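Local coordinates for protein aminoglycoside N(3)-acetyltransferase (Enterobacter cloacae, PDB 6NP4) that probably confers resistance to aminoglycoside antibiotics by transferring an acetyl group from acetyl-CoA to the 3-amino group of their 2-deoxystreptamine ring, at residues A[115-120]-A[135-140]; A[141-146]-A[170-175]. All coordinates share one frame; numbering follows the deposited sequence. Where two conformers were deposited one is given.

Contact 1 of 2, residues A[115-120]-A[135-140]. With TOY (tobramycin), chain B.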
loop_
_atom_site.group_PDB
_atom_site.type_symbol
_atom_site.label_atom_id
_atom_site.label_comp_id
_atom_site.label_asym_id
_atom_site.label_seq_id
_atom_site.Cartn_x
_atom_site.Cartn_y
_atom_site.Cartn_z
ATOM N N ALA A 115 8.989 -2.823 -9.023
ATOM C CA ALA A 115 9.824 -1.957 -9.829
ATOM C C ALA A 115 9.325 -0.525 -9.945
ATOM O O ALA A 115 10.040 0.316 -10.493
ATOM C CB ALA A 115 9.924 -2.562 -11.224
ATOM N N HIS A 116 8.109 -0.235 -9.539
ATOM C CA HIS A 116 7.552 1.110 -9.700
ATOM C C HIS A 116 8.110 1.983 -8.589
ATOM O O HIS A 116 7.832 1.724 -7.424
ATOM C CB HIS A 116 6.038 1.032 -9.585
ATOM C CG HIS A 116 5.333 2.272 -10.024
ATOM N ND1 HIS A 116 5.553 3.506 -9.438
ATOM C CD2 HIS A 116 4.364 2.438 -10.959
ATOM C CE1 HIS A 116 4.747 4.379 -10.016
ATOM N NE2 HIS A 116 4.025 3.757 -10.933
ATOM N N PRO A 117 8.927 2.998 -8.879
ATOM C CA PRO A 117 9.615 3.665 -7.763
ATOM C C PRO A 117 8.688 4.394 -6.810
ATOM O O PRO A 117 8.953 4.437 -5.607
ATOM C CB PRO A 117 10.580 4.620 -8.480
ATOM C CG PRO A 117 10.796 3.972 -9.793
ATOM C CD PRO A 117 9.467 3.417 -10.176
ATOM N N ASP A 118 7.605 4.988 -7.307
ATOM C CA ASP A 118 6.721 5.753 -6.437
ATOM C C ASP A 118 5.695 4.856 -5.751
ATOM O O ASP A 118 5.343 5.097 -4.596
ATOM C CB ASP A 118 6.036 6.867 -7.236
ATOM C CG ASP A 118 5.325 7.850 -6.339
ATOM O OD1 ASP A 118 6.000 8.609 -5.612
ATOM O OD2 ASP A 118 4.079 7.847 -6.336
ATOM N N ALA A 119 5.200 3.855 -6.463
ATOM C CA ALA A 119 4.161 2.958 -5.954
ATOM C C ALA A 119 4.745 1.658 -5.394
ATOM O O ALA A 119 4.006 0.690 -5.197
ATOM C CB ALA A 119 3.167 2.656 -7.066
ATOM N N SER A 120 6.044 1.621 -5.107
ATOM C CA SER A 120 6.711 0.347 -4.850
ATOM C C SER A 120 6.023 -0.468 -3.758
ATOM O O SER A 120 5.665 0.043 -2.696
ATOM C CB SER A 120 8.168 0.610 -4.466
ATOM O OG SER A 120 8.930 -0.594 -4.425
ATOM N N HIS A 135 5.172 -4.409 -12.454
ATOM C CA HIS A 135 4.691 -3.191 -11.819
ATOM C C HIS A 135 5.244 -2.021 -12.628
ATOM O O HIS A 135 6.289 -1.458 -12.309
ATOM C CB HIS A 135 5.049 -3.088 -10.354
ATOM C CG HIS A 135 4.207 -2.111 -9.626
ATOM N ND1 HIS A 135 4.416 -1.789 -8.305
ATOM C CD2 HIS A 135 3.130 -1.396 -10.044
ATOM C CE1 HIS A 135 3.474 -0.929 -7.934
ATOM N NE2 HIS A 135 2.702 -0.660 -8.975
ATOM N N GLU A 136 4.531 -1.673 -13.674
ATOM C CA GLU A 136 5.006 -0.735 -14.673
ATOM C C GLU A 136 4.515 0.672 -14.399
ATOM O O GLU A 136 3.438 0.881 -13.844
ATOM C CB GLU A 136 4.541 -1.199 -16.040
ATOM C CG GLU A 136 5.237 -2.504 -16.410
ATOM C CD GLU A 136 4.741 -3.209 -17.645
ATOM O OE1 GLU A 136 3.774 -2.756 -18.283
ATOM O OE2 GLU A 136 5.338 -4.263 -17.968
ATOM N N MET A 137 5.321 1.631 -14.829
ATOM C CA MET A 137 4.885 3.005 -14.853
ATOM C C MET A 137 3.589 3.097 -15.650
ATOM O O MET A 137 3.449 2.487 -16.712
ATOM C CB MET A 137 5.997 3.853 -15.486
ATOM C CG MET A 137 7.209 4.005 -14.541
ATOM S SD MET A 137 6.982 5.150 -13.198
ATOM C CE MET A 137 7.256 6.687 -14.080
ATOM N N GLY A 138 2.636 3.857 -15.117
ATOM C CA GLY A 138 1.299 3.962 -15.668
ATOM C C GLY A 138 0.312 2.961 -15.112
ATOM O O GLY A 138 -0.863 3.038 -15.465
ATOM N N ALA A 139 0.754 2.050 -14.233
ATOM C CA ALA A 139 -0.086 1.023 -13.596
ATOM C C ALA A 139 0.233 0.966 -12.094
ATOM O O ALA A 139 0.615 -0.071 -11.528
ATOM C CB ALA A 139 0.114 -0.331 -14.260
ATOM N N ALA A 140 0.067 2.092 -11.418
ATOM C CA ALA A 140 0.480 2.199 -10.021
ATOM C C ALA A 140 -0.352 1.303 -9.109
ATOM O O ALA A 140 0.209 0.473 -8.385
ATOM C CB ALA A 140 0.451 3.648 -9.544
HETATM C C11 TOY B . -2.085 10.788 1.621
HETATM O O11 TOY B . -2.234 9.567 0.967
HETATM C C21 TOY B . -2.381 10.563 3.120
HETATM N N21 TOY B . -1.491 9.476 3.622
HETATM C C31 TOY B . -3.780 10.199 3.361
HETATM C C41 TOY B . -4.702 11.188 2.767
HETATM O O41 TOY B . -6.046 10.686 2.786
HETATM C C51 TOY B . -4.386 11.463 1.302
HETATM O O51 TOY B . -2.977 11.825 1.117
HETATM C C61 TOY B . -5.230 12.599 0.812
HETATM N N61 TOY B . -5.009 12.813 -0.608
HETATM C C12 TOY B . -0.212 7.875 -2.372
HETATM N N12 TOY B . 0.200 7.444 -3.707
HETATM C C22 TOY B . -1.678 7.494 -2.133
HETATM C C32 TOY B . -2.108 7.929 -0.719
HETATM N N32 TOY B . -3.521 7.636 -0.518
HETATM C C42 TOY B . -1.900 9.429 -0.415
HETATM C C52 TOY B . -0.474 9.849 -0.791
HETATM O O52 TOY B . -0.365 11.250 -0.754
HETATM C C62 TOY B . -0.063 9.386 -2.200
HETATM O O62 TOY B . 1.287 9.727 -2.410
HETATM C C13 TOY B . 1.602 10.406 -3.573
HETATM C C23 TOY B . 3.024 10.013 -3.938
HETATM O O23 TOY B . 3.043 8.602 -4.079
HETATM C C33 TOY B . 4.000 10.451 -2.898
HETATM N N33 TOY B . 5.399 10.031 -3.312
HETATM C C43 TOY B . 3.892 11.932 -2.649
HETATM O O43 TOY B . 4.747 12.319 -1.576
HETATM C C53 TOY B . 2.441 12.299 -2.309
HETATM O O53 TOY B . 1.582 11.857 -3.402
HETATM C C63 TOY B . 2.242 13.764 -2.052
HETATM O O63 TOY B . 2.717 14.528 -3.122
HETATM O O HOH W 1 8.258 0.312 -13.139
HETATM O O HOH W 2 2.259 5.153 -12.648
#

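Contact 2 of 2, residues A[141-146]-A[170-175]. With TOY (tobramycin), chain B.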
loop_
_atom_site.group_PDB
_atom_site.type_symbol
_atom_site.label_atom_id
_atom_site.label_comp_id
_atom_site.label_asym_id
_atom_site.label_seq_id
_atom_site.Cartn_x
_atom_site.Cartn_y
_atom_site.Cartn_z
ATOM N N TYR A 141 -1.685 1.481 -9.114
ATOM C CA TYR A 141 -2.585 0.796 -8.187
ATOM C C TYR A 141 -3.726 0.071 -8.871
ATOM O O TYR A 141 -4.567 -0.521 -8.182
ATOM C CB TYR A 141 -3.156 1.764 -7.130
ATOM C CG TYR A 141 -2.092 2.590 -6.497
ATOM C CD1 TYR A 141 -1.150 2.045 -5.630
ATOM C CD2 TYR A 141 -1.933 3.915 -6.859
ATOM C CE1 TYR A 141 -0.131 2.797 -5.120
ATOM C CE2 TYR A 141 -0.898 4.677 -6.335
ATOM C CZ TYR A 141 0.003 4.112 -5.475
ATOM O OH TYR A 141 1.069 4.846 -4.977
ATOM N N GLY A 142 -3.813 0.160 -10.182
ATOM C CA GLY A 142 -4.928 -0.355 -10.919
ATOM C C GLY A 142 -4.673 -1.712 -11.536
ATOM O O GLY A 142 -3.830 -2.496 -11.076
ATOM N N PRO A 143 -5.409 -2.026 -12.599
ATOM C CA PRO A 143 -5.160 -3.253 -13.352
ATOM C C PRO A 143 -3.673 -3.432 -13.648
ATOM O O PRO A 143 -2.947 -2.484 -13.968
ATOM C CB PRO A 143 -5.988 -3.042 -14.622
ATOM C CG PRO A 143 -7.170 -2.214 -14.122
ATOM C CD PRO A 143 -6.564 -1.268 -13.131
ATOM N N ARG A 144 -3.219 -4.671 -13.516
ATOM C CA ARG A 144 -1.868 -5.122 -13.840
ATOM C C ARG A 144 -0.871 -4.804 -12.731
ATOM O O ARG A 144 0.300 -5.181 -12.858
ATOM C CB ARG A 144 -1.344 -4.643 -15.193
ATOM C CG ARG A 144 -2.290 -5.018 -16.350
ATOM C CD ARG A 144 -1.749 -4.669 -17.740
ATOM N NE ARG A 144 -0.508 -5.376 -18.060
ATOM C CZ ARG A 144 -0.427 -6.577 -18.638
ATOM N NH1 ARG A 144 -1.528 -7.248 -18.972
ATOM N NH2 ARG A 144 0.769 -7.102 -18.887
ATOM N N SER A 145 -1.274 -4.154 -11.655
ATOM C CA SER A 145 -0.390 -3.831 -10.548
ATOM C C SER A 145 -0.395 -4.950 -9.520
ATOM O O SER A 145 -1.277 -5.831 -9.510
ATOM C CB SER A 145 -0.832 -2.531 -9.883
ATOM O OG SER A 145 -2.008 -2.732 -9.113
ATOM N N PRO A 146 0.510 -4.886 -8.546
ATOM C CA PRO A 146 0.447 -5.828 -7.416
ATOM C C PRO A 146 -0.870 -5.774 -6.667
ATOM O O PRO A 146 -1.316 -6.802 -6.153
ATOM C CB PRO A 146 1.652 -5.410 -6.560
ATOM C CG PRO A 146 2.643 -4.860 -7.579
ATOM C CD PRO A 146 1.769 -4.118 -8.557
ATOM N N LEU A 170 -7.961 0.684 -2.200
ATOM C CA LEU A 170 -9.096 1.406 -2.782
ATOM C C LEU A 170 -8.686 2.296 -3.945
ATOM O O LEU A 170 -9.566 2.692 -4.729
ATOM C CB LEU A 170 -9.856 2.199 -1.715
ATOM C CG LEU A 170 -10.892 1.363 -0.967
ATOM C CD1 LEU A 170 -11.355 2.084 0.284
ATOM C CD2 LEU A 170 -12.054 1.006 -1.892
ATOM N N HIS A 171 -7.403 2.565 -4.143
ATOM C CA HIS A 171 -6.989 3.230 -5.378
ATOM C C HIS A 171 -7.263 2.372 -6.610
ATOM O O HIS A 171 -7.399 2.922 -7.708
ATOM C CB HIS A 171 -5.522 3.665 -5.321
ATOM C CG HIS A 171 -5.259 4.714 -4.290
ATOM N ND1 HIS A 171 -5.922 5.920 -4.261
ATOM C CD2 HIS A 171 -4.398 4.748 -3.247
ATOM C CE1 HIS A 171 -5.483 6.643 -3.244
ATOM N NE2 HIS A 171 -4.558 5.956 -2.612
ATOM N N TYR A 172 -7.392 1.048 -6.460
ATOM C CA TYR A 172 -7.825 0.225 -7.574
ATOM C C TYR A 172 -9.259 0.590 -7.973
ATOM O O TYR A 172 -9.588 0.659 -9.163
ATOM C CB TYR A 172 -7.722 -1.268 -7.207
ATOM C CG TYR A 172 -8.121 -2.192 -8.322
ATOM C CD1 TYR A 172 -9.452 -2.466 -8.584
ATOM C CD2 TYR A 172 -7.174 -2.788 -9.145
ATOM C CE1 TYR A 172 -9.820 -3.276 -9.625
ATOM C CE2 TYR A 172 -7.525 -3.599 -10.184
ATOM C CZ TYR A 172 -8.867 -3.829 -10.433
ATOM O OH TYR A 172 -9.251 -4.618 -11.480
ATOM N N ALA A 173 -10.141 0.767 -6.990
ATOM C CA ALA A 173 -11.521 1.141 -7.301
ATOM C C ALA A 173 -11.561 2.445 -8.082
ATOM O O ALA A 173 -12.335 2.589 -9.034
ATOM C CB ALA A 173 -12.334 1.256 -6.013
ATOM N N GLU A 174 -10.733 3.409 -7.679
ATOM C CA GLU A 174 -10.667 4.673 -8.399
ATOM C C GLU A 174 -10.210 4.461 -9.834
ATOM O O GLU A 174 -10.749 5.073 -10.762
ATOM C CB GLU A 174 -9.715 5.633 -7.673
ATOM C CG GLU A 174 -10.173 6.078 -6.309
ATOM C CD GLU A 174 -9.249 7.041 -5.653
ATOM O OE1 GLU A 174 -9.740 7.986 -5.026
ATOM O OE2 GLU A 174 -8.033 6.893 -5.799
ATOM N N ALA A 175 -9.203 3.611 -10.029
ATOM C CA ALA A 175 -8.672 3.375 -11.362
ATOM C C ALA A 175 -9.726 2.837 -12.313
ATOM O O ALA A 175 -9.773 3.248 -13.474
ATOM C CB ALA A 175 -7.496 2.404 -11.287
HETATM C C11 TOY B . -2.085 10.788 1.621
HETATM O O11 TOY B . -2.234 9.567 0.967
HETATM C C21 TOY B . -2.381 10.563 3.120
HETATM N N21 TOY B . -1.491 9.476 3.622
HETATM C C31 TOY B . -3.780 10.199 3.361
HETATM C C41 TOY B . -4.702 11.188 2.767
HETATM O O41 TOY B . -6.046 10.686 2.786
HETATM C C51 TOY B . -4.386 11.463 1.302
HETATM O O51 TOY B . -2.977 11.825 1.117
HETATM C C61 TOY B . -5.230 12.599 0.812
HETATM N N61 TOY B . -5.009 12.813 -0.608
HETATM C C12 TOY B . -0.212 7.875 -2.372
HETATM N N12 TOY B . 0.200 7.444 -3.707
HETATM C C22 TOY B . -1.678 7.494 -2.133
HETATM C C32 TOY B . -2.108 7.929 -0.719
HETATM N N32 TOY B . -3.521 7.636 -0.518
HETATM C C42 TOY B . -1.900 9.429 -0.415
HETATM C C52 TOY B . -0.474 9.849 -0.791
HETATM O O52 TOY B . -0.365 11.250 -0.754
HETATM C C62 TOY B . -0.063 9.386 -2.200
HETATM O O62 TOY B . 1.287 9.727 -2.410
HETATM C C13 TOY B . 1.602 10.406 -3.573
HETATM C C23 TOY B . 3.024 10.013 -3.938
HETATM O O23 TOY B . 3.043 8.602 -4.079
HETATM C C33 TOY B . 4.000 10.451 -2.898
HETATM N N33 TOY B . 5.399 10.031 -3.312
HETATM C C43 TOY B . 3.892 11.932 -2.649
HETATM O O43 TOY B . 4.747 12.319 -1.576
HETATM C C53 TOY B . 2.441 12.299 -2.309
HETATM O O53 TOY B . 1.582 11.857 -3.402
HETATM C C63 TOY B . 2.242 13.764 -2.052
HETATM O O63 TOY B . 2.717 14.528 -3.122
#

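Contact 1 of 2, residues A[115-120]-A[135-140]
Ala115 sets its small methyl against the His135 carbonyl, and one water bridges the two backbone oxygens, donating to His135 O at 2.8 Å and weakly to Ala115 O. His116 and His135 together carry the contact. The His116 CB sits over the centre of the His135 ring as a CH-pi contact, 3.5 Å from the centroid. With CG anti to the backbone N (chi1 -167°), the His116 ring has Met137 SD over one face, 4.1 Å from its centroid, and Ala119 CB over the other; Glu136 O lies at its edge. Gly138 suits the third place of the type II beta turn from Glu136 to Ala139, where the backbone would jam any CB against the preceding carbonyl O. A second water, 2.8 Å from His116 NE2, accepts from Gly138 N. Pro117 CD lies loosely by Met137 SD. Asp118 takes no part in the packing; its carboxylate binds tobramycin, OD2 accepting from O23 at 2.6 Å and OD1 from N33, and Ser65 also bonds OD1. The small Ala119 places CB 3.8 Å from Ala140 CB and O 3.2 Å from His135 CE1, at the ring edge. His135 is fixed at both nitrogens, NE2 donating to Ala140 O and ND1 bonding to Ser114.

Contact 2 of 2, residues A[141-146]-A[170-175]
Apolar contact joins Tyr141 to His171: their CB atoms meet at 3.5 Å, and the side chains run alongside each other in the same direction, rings oblique at 41°. In both, CG lies anti to the carbonyl carbon (chi1 -65° in His171), which carries both polar ends to the same ligand. Further along, the Tyr172 ring lies against the Gly142-Pro143 peptide, with CD2 3.6 Å from Gly142 C, while Tyr141 O lies near the plane of the ring at its edge. Gly142, with no side chain, lets the backbone come close to helix 170-176, its CA 3.8 Å from Ala175 CB.

The hydrogen bonds serve the antibiotic and the turn. Tobramycin N12 donates to Tyr141 OH at 3.0 Å. N32, the 3-amino group of deoxystreptamine that the enzyme acetylates, donates to His171 NE2 at 2.9 Å, in the imidazole plane. At the other end of that ring, ND1 gives Glu174 OE2 a nearly straight bond (169°), arriving from above the carboxylate plane, which fixes the ring's rotation. Gly142 O takes two donors, Ser145 N and Ser145 OG, closing a type II turn at the N-cap of helix 146-152.

His171 also belongs to the acetyl-CoA site. Helix 170-176 is flanked by helix 222-233 beside Leu170 and His171, while Tyr172 packs on helices 146-152 and 251-265; Tyr141 meets Phe59 of strand 55-59 edge-to-face.

From the N terminus, the chain leaves strand 112-113 through 115-120, runs along strand 121-124 and helix 128-132, and returns at 135-140, where contact 1 closes the loop. The next residue opens contact 2, which closes after helix 146-152 and strand 156-160, when the chain enters helix 170-176. The two loops therefore follow in series, neither nesting nor crossing. The two contacts also touch each other: Pro146 CD lies 3.3 Å from His135 CG, and Tyr141 OH approaches Ala119 CB at 3.7 Å. Together they tie the edge of the seven-stranded sheet to helix 170-176. Both reach tobramycin, contact 1 through Asp118 at one sugar, contact 2 through Tyr141 and His171 at the deoxystreptamine ring.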